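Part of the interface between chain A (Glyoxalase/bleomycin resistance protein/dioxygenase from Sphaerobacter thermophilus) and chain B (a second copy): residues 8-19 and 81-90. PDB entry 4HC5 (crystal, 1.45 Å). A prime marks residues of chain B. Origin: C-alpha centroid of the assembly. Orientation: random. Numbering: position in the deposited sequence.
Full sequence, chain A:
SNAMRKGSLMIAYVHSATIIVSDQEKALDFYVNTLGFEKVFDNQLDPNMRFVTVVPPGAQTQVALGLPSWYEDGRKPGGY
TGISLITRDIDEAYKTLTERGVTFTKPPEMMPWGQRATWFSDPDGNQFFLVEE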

# COMPACT_ATOMS: atom_id res chain seq x y z
N SER A 8 -10.08 -15.13 16.25
CA SER A 8 -9.08 -14.31 15.54
C SER A 8 -9.61 -13.93 14.14
O SER A 8 -10.25 -14.75 13.44
CB SER A 8 -7.70 -15.04 15.46
N LEU A 9 -9.36 -12.68 13.77
CA LEU A 9 -9.59 -12.18 12.42
C LEU A 9 -8.65 -12.87 11.51
O LEU A 9 -7.56 -13.15 11.88
CB LEU A 9 -9.35 -10.69 12.38
N MSE A 10 -9.05 -13.14 10.30
CA MSE A 10 -8.13 -13.64 9.30
C MSE A 10 -6.95 -12.60 9.24
O MSE A 10 -5.83 -12.99 9.36
CB MSE A 10 -8.79 -13.82 7.94
CG MSE A 10 -10.00 -14.74 7.87
SE MSE A 10 -9.38 -16.53 8.16
CE MSE A 10 -9.73 -16.67 10.06
N ILE A 11 -7.27 -11.31 9.14
CA ILE A 11 -6.28 -10.25 8.90
C ILE A 11 -6.45 -9.07 9.83
O ILE A 11 -7.48 -8.51 9.88
CB ILE A 11 -6.42 -9.74 7.46
CG1 ILE A 11 -6.39 -10.88 6.47
CG2 ILE A 11 -5.37 -8.69 7.14
CD1 ILE A 11 -5.11 -11.66 6.48
N ALA A 12 -5.41 -8.74 10.58
CA ALA A 12 -5.42 -7.65 11.56
C ALA A 12 -5.24 -6.27 10.90
O ALA A 12 -5.89 -5.30 11.26
CB ALA A 12 -4.40 -7.86 12.68
N TYR A 13 -4.26 -6.16 10.01
CA TYR A 13 -3.96 -4.88 9.36
C TYR A 13 -3.01 -5.09 8.19
O TYR A 13 -2.35 -6.12 8.10
CB TYR A 13 -3.44 -3.83 10.39
CG TYR A 13 -2.17 -4.13 11.09
CD1 TYR A 13 -2.16 -4.83 12.32
CD2 TYR A 13 -0.92 -3.65 10.62
CE1 TYR A 13 -0.98 -5.13 12.97
CE2 TYR A 13 0.26 -3.95 11.29
CZ TYR A 13 0.23 -4.67 12.46
OH TYR A 13 1.40 -4.95 13.13
N VAL A 14 -2.92 -4.04 7.38
CA VAL A 14 -1.91 -3.93 6.32
C VAL A 14 -0.58 -3.51 6.96
O VAL A 14 -0.46 -2.44 7.55
CB VAL A 14 -2.33 -2.97 5.25
CG1 VAL A 14 -1.17 -2.85 4.21
CG2 VAL A 14 -3.65 -3.39 4.59
N HIS A 15 0.44 -4.38 6.88
CA HIS A 15 1.75 -4.05 7.42
C HIS A 15 2.44 -2.92 6.63
O HIS A 15 2.98 -1.97 7.22
CB HIS A 15 2.66 -5.30 7.42
CG HIS A 15 4.00 -4.99 7.93
ND1 HIS A 15 5.01 -4.52 7.11
CD2 HIS A 15 4.50 -4.98 9.19
CE1 HIS A 15 6.09 -4.24 7.89
NE2 HIS A 15 5.78 -4.51 9.15
N SER A 16 2.41 -3.07 5.32
CA SER A 16 3.20 -2.19 4.44
C SER A 16 2.73 -2.39 3.01
O SER A 16 2.23 -3.42 2.64
CB SER A 16 4.70 -2.47 4.52
OG SER A 16 5.03 -3.83 4.45
N ALA A 17 2.95 -1.32 2.23
CA ALA A 17 2.89 -1.34 0.76
C ALA A 17 4.30 -0.90 0.27
O ALA A 17 5.08 -0.38 1.05
CB ALA A 17 1.83 -0.37 0.27
N THR A 18 4.58 -1.19 -0.96
CA THR A 18 5.90 -0.98 -1.52
C THR A 18 5.90 0.02 -2.68
O THR A 18 4.99 0.00 -3.52
CB THR A 18 6.50 -2.34 -2.01
OG1 THR A 18 6.47 -3.28 -0.95
CG2 THR A 18 7.96 -2.24 -2.51
N ILE A 19 6.94 0.85 -2.65
CA ILE A 19 7.21 1.70 -3.86
C ILE A 19 8.60 1.25 -4.37
O ILE A 19 9.36 0.62 -3.67
CB ILE A 19 7.14 3.17 -3.58
CG1 ILE A 19 8.20 3.60 -2.55
CG2 ILE A 19 5.73 3.58 -3.12
CD1 ILE A 19 8.40 5.12 -2.40
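Chain B (81-90) TGISLITRDI

Residues 81-90 of chain B lie along residues 8-19 of chain A as an antiparallel neighbour, and the two stretches together bury 806 Å². Strand 83-87 of chain B runs at 151° to strand 13-19 of chain A, N-to-C directions compared, and the axes approach to 4.4 Å. Chain B is extended from Ile83′ to Thr87′. Before it, the chain turns a corner at Gly82′, which has a positive phi (79°); after it, Asp89′ caps the start of a helix.

Ile86′ covers the most surface, 111 Å², and is held through both its backbone N and its backbone O. Its N donates to Tyr13 O (3.0 Å, nearly linear), and its O accepts from Ala12 N at 2.8 Å. Its side chain, with chi1 and chi2 both m, lies on the same face of the sheet as that of Tyr13. CB sits 4.0 Å from the centroid of the Tyr13 ring, over the face in a CH-pi contact, and CG1 comes within 3.6 Å of Tyr13 CZ. The same CG1 lies 3.8 Å from His15 CB, so the same carbon of the isoleucine touches both chain A side chains.

Leu85′ (59 Å²) points to the other face of the sheet, together with Val14, its partner in a non-hydrogen-bonded pair with CA atoms 4.7 Å apart. Leu85′ CD2 packs 3.9 Å from Val14 CG2, and Leu85′ CB lies 4.1 Å from Ile11 CG2. Ile83′ extends this apolar patch, its CG2 being 3.8 Å from Val14 CG1.

Between Val14 and Ser16 the register shifts by one residue, a beta bulge at which His15 has a phi/psi of -67/-48. Pairing nevertheless continues through Ser84′ (51 Å²): His15 N donates to Ser84′ O at 2.8 Å, and Ser84′ N donates to Ser16 O at 3.1 Å. Water 3 joins Ser16 OG (2.7 Å), Ser84′ OG (2.8 Å) and Gly82′ O (2.9 Å). Gly82′ O also accepts a hydrogen bond from Thr18 OG1 at 2.7 Å. A CB on Gly82′ would fall 3.0 Å from Thr18 CB, too close to be accommodated in this arrangement.

At the other end, Thr87′ OG1 donates to Met10 O at 2.9 Å. The Arg88′ guanidinium lays one face over Ala12, with NH2 3.7 Å from Ala12 CB, while water 2 links Arg88′ N (3.0 Å) to Leu9 O (2.8 Å).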

# COMPACT_ATOMS: atom_id res chain seq x y z
N THR B 81 2.02 -8.06 -5.07
CA THR B 81 1.43 -6.76 -4.86
C THR B 81 2.38 -5.75 -4.19
O THR B 81 2.11 -4.55 -4.22
CB THR B 81 0.17 -6.84 -3.97
OG1 THR B 81 0.51 -7.39 -2.72
CG2 THR B 81 -0.91 -7.65 -4.64
N GLY B 82 3.36 -6.29 -3.46
CA GLY B 82 4.18 -5.48 -2.56
C GLY B 82 3.52 -5.15 -1.22
O GLY B 82 4.04 -4.43 -0.41
N ILE B 83 2.35 -5.74 -1.02
CA ILE B 83 1.53 -5.53 0.19
C ILE B 83 1.71 -6.75 1.09
O ILE B 83 1.56 -7.89 0.72
CB ILE B 83 0.07 -5.26 -0.07
CG1 ILE B 83 -0.13 -3.99 -0.95
CG2 ILE B 83 -0.73 -5.23 1.23
CD1 ILE B 83 -1.57 -3.76 -1.40
N SER B 84 2.08 -6.46 2.34
CA SER B 84 2.22 -7.47 3.41
C SER B 84 1.09 -7.24 4.40
O SER B 84 0.76 -6.11 4.73
CB SER B 84 3.60 -7.39 4.09
OG SER B 84 4.64 -7.65 3.13
N LEU B 85 0.58 -8.36 4.90
CA LEU B 85 -0.56 -8.38 5.83
C LEU B 85 -0.19 -9.12 7.11
O LEU B 85 0.53 -10.11 7.11
CB LEU B 85 -1.75 -9.13 5.18
CG LEU B 85 -2.29 -8.61 3.85
CD1 LEU B 85 -3.37 -9.52 3.29
CD2 LEU B 85 -2.76 -7.13 3.96
N ILE B 86 -0.70 -8.57 8.20
CA ILE B 86 -0.47 -9.15 9.54
C ILE B 86 -1.72 -9.92 10.00
O ILE B 86 -2.81 -9.44 9.90
CB ILE B 86 -0.11 -8.10 10.65
CG1 ILE B 86 1.19 -7.37 10.26
CG2 ILE B 86 -0.08 -8.73 12.03
CD1 ILE B 86 2.40 -8.27 9.99
N THR B 87 -1.48 -11.09 10.57
CA THR B 87 -2.48 -11.89 11.28
C THR B 87 -1.92 -12.18 12.70
O THR B 87 -0.72 -12.33 12.89
CB THR B 87 -2.81 -13.23 10.56
OG1 THR B 87 -3.88 -13.89 11.26
CG2 THR B 87 -1.64 -14.09 10.39
N ARG B 88 -2.85 -12.35 13.62
CA ARG B 88 -2.50 -12.72 15.00
C ARG B 88 -2.43 -14.23 15.24
O ARG B 88 -1.83 -14.69 16.20
CB ARG B 88 -3.39 -12.04 16.02
CG ARG B 88 -3.07 -10.53 16.02
CD ARG B 88 -3.50 -9.68 17.21
NE ARG B 88 -3.21 -8.27 16.86
CZ ARG B 88 -4.09 -7.35 16.42
NH1 ARG B 88 -3.66 -6.11 16.10
NH2 ARG B 88 -5.38 -7.64 16.26
N ASP B 89 -2.98 -14.99 14.30
CA ASP B 89 -2.96 -16.45 14.34
C ASP B 89 -2.85 -17.04 12.93
O ASP B 89 -3.84 -17.25 12.25
CB ASP B 89 -4.21 -16.98 15.07
CG ASP B 89 -4.15 -18.52 15.31
OD1 ASP B 89 -3.34 -19.27 14.71
OD2 ASP B 89 -4.90 -19.01 16.19
N ILE B 90 -1.63 -17.28 12.47
CA ILE B 90 -1.41 -17.70 11.08
C ILE B 90 -1.89 -19.15 10.86
O ILE B 90 -2.25 -19.52 9.79
CB ILE B 90 0.04 -17.45 10.63
CG1 ILE B 90 0.15 -17.43 9.11
CG2 ILE B 90 1.00 -18.46 11.25
CD1 ILE B 90 1.45 -16.84 8.59
O HOH W 1 -6.34 -15.85 12.29
O HOH W 2 -5.66 -11.51 13.18
O HOH W 3 5.28 -5.16 2.07
O HOH W 4 2.61 -2.19 -2.79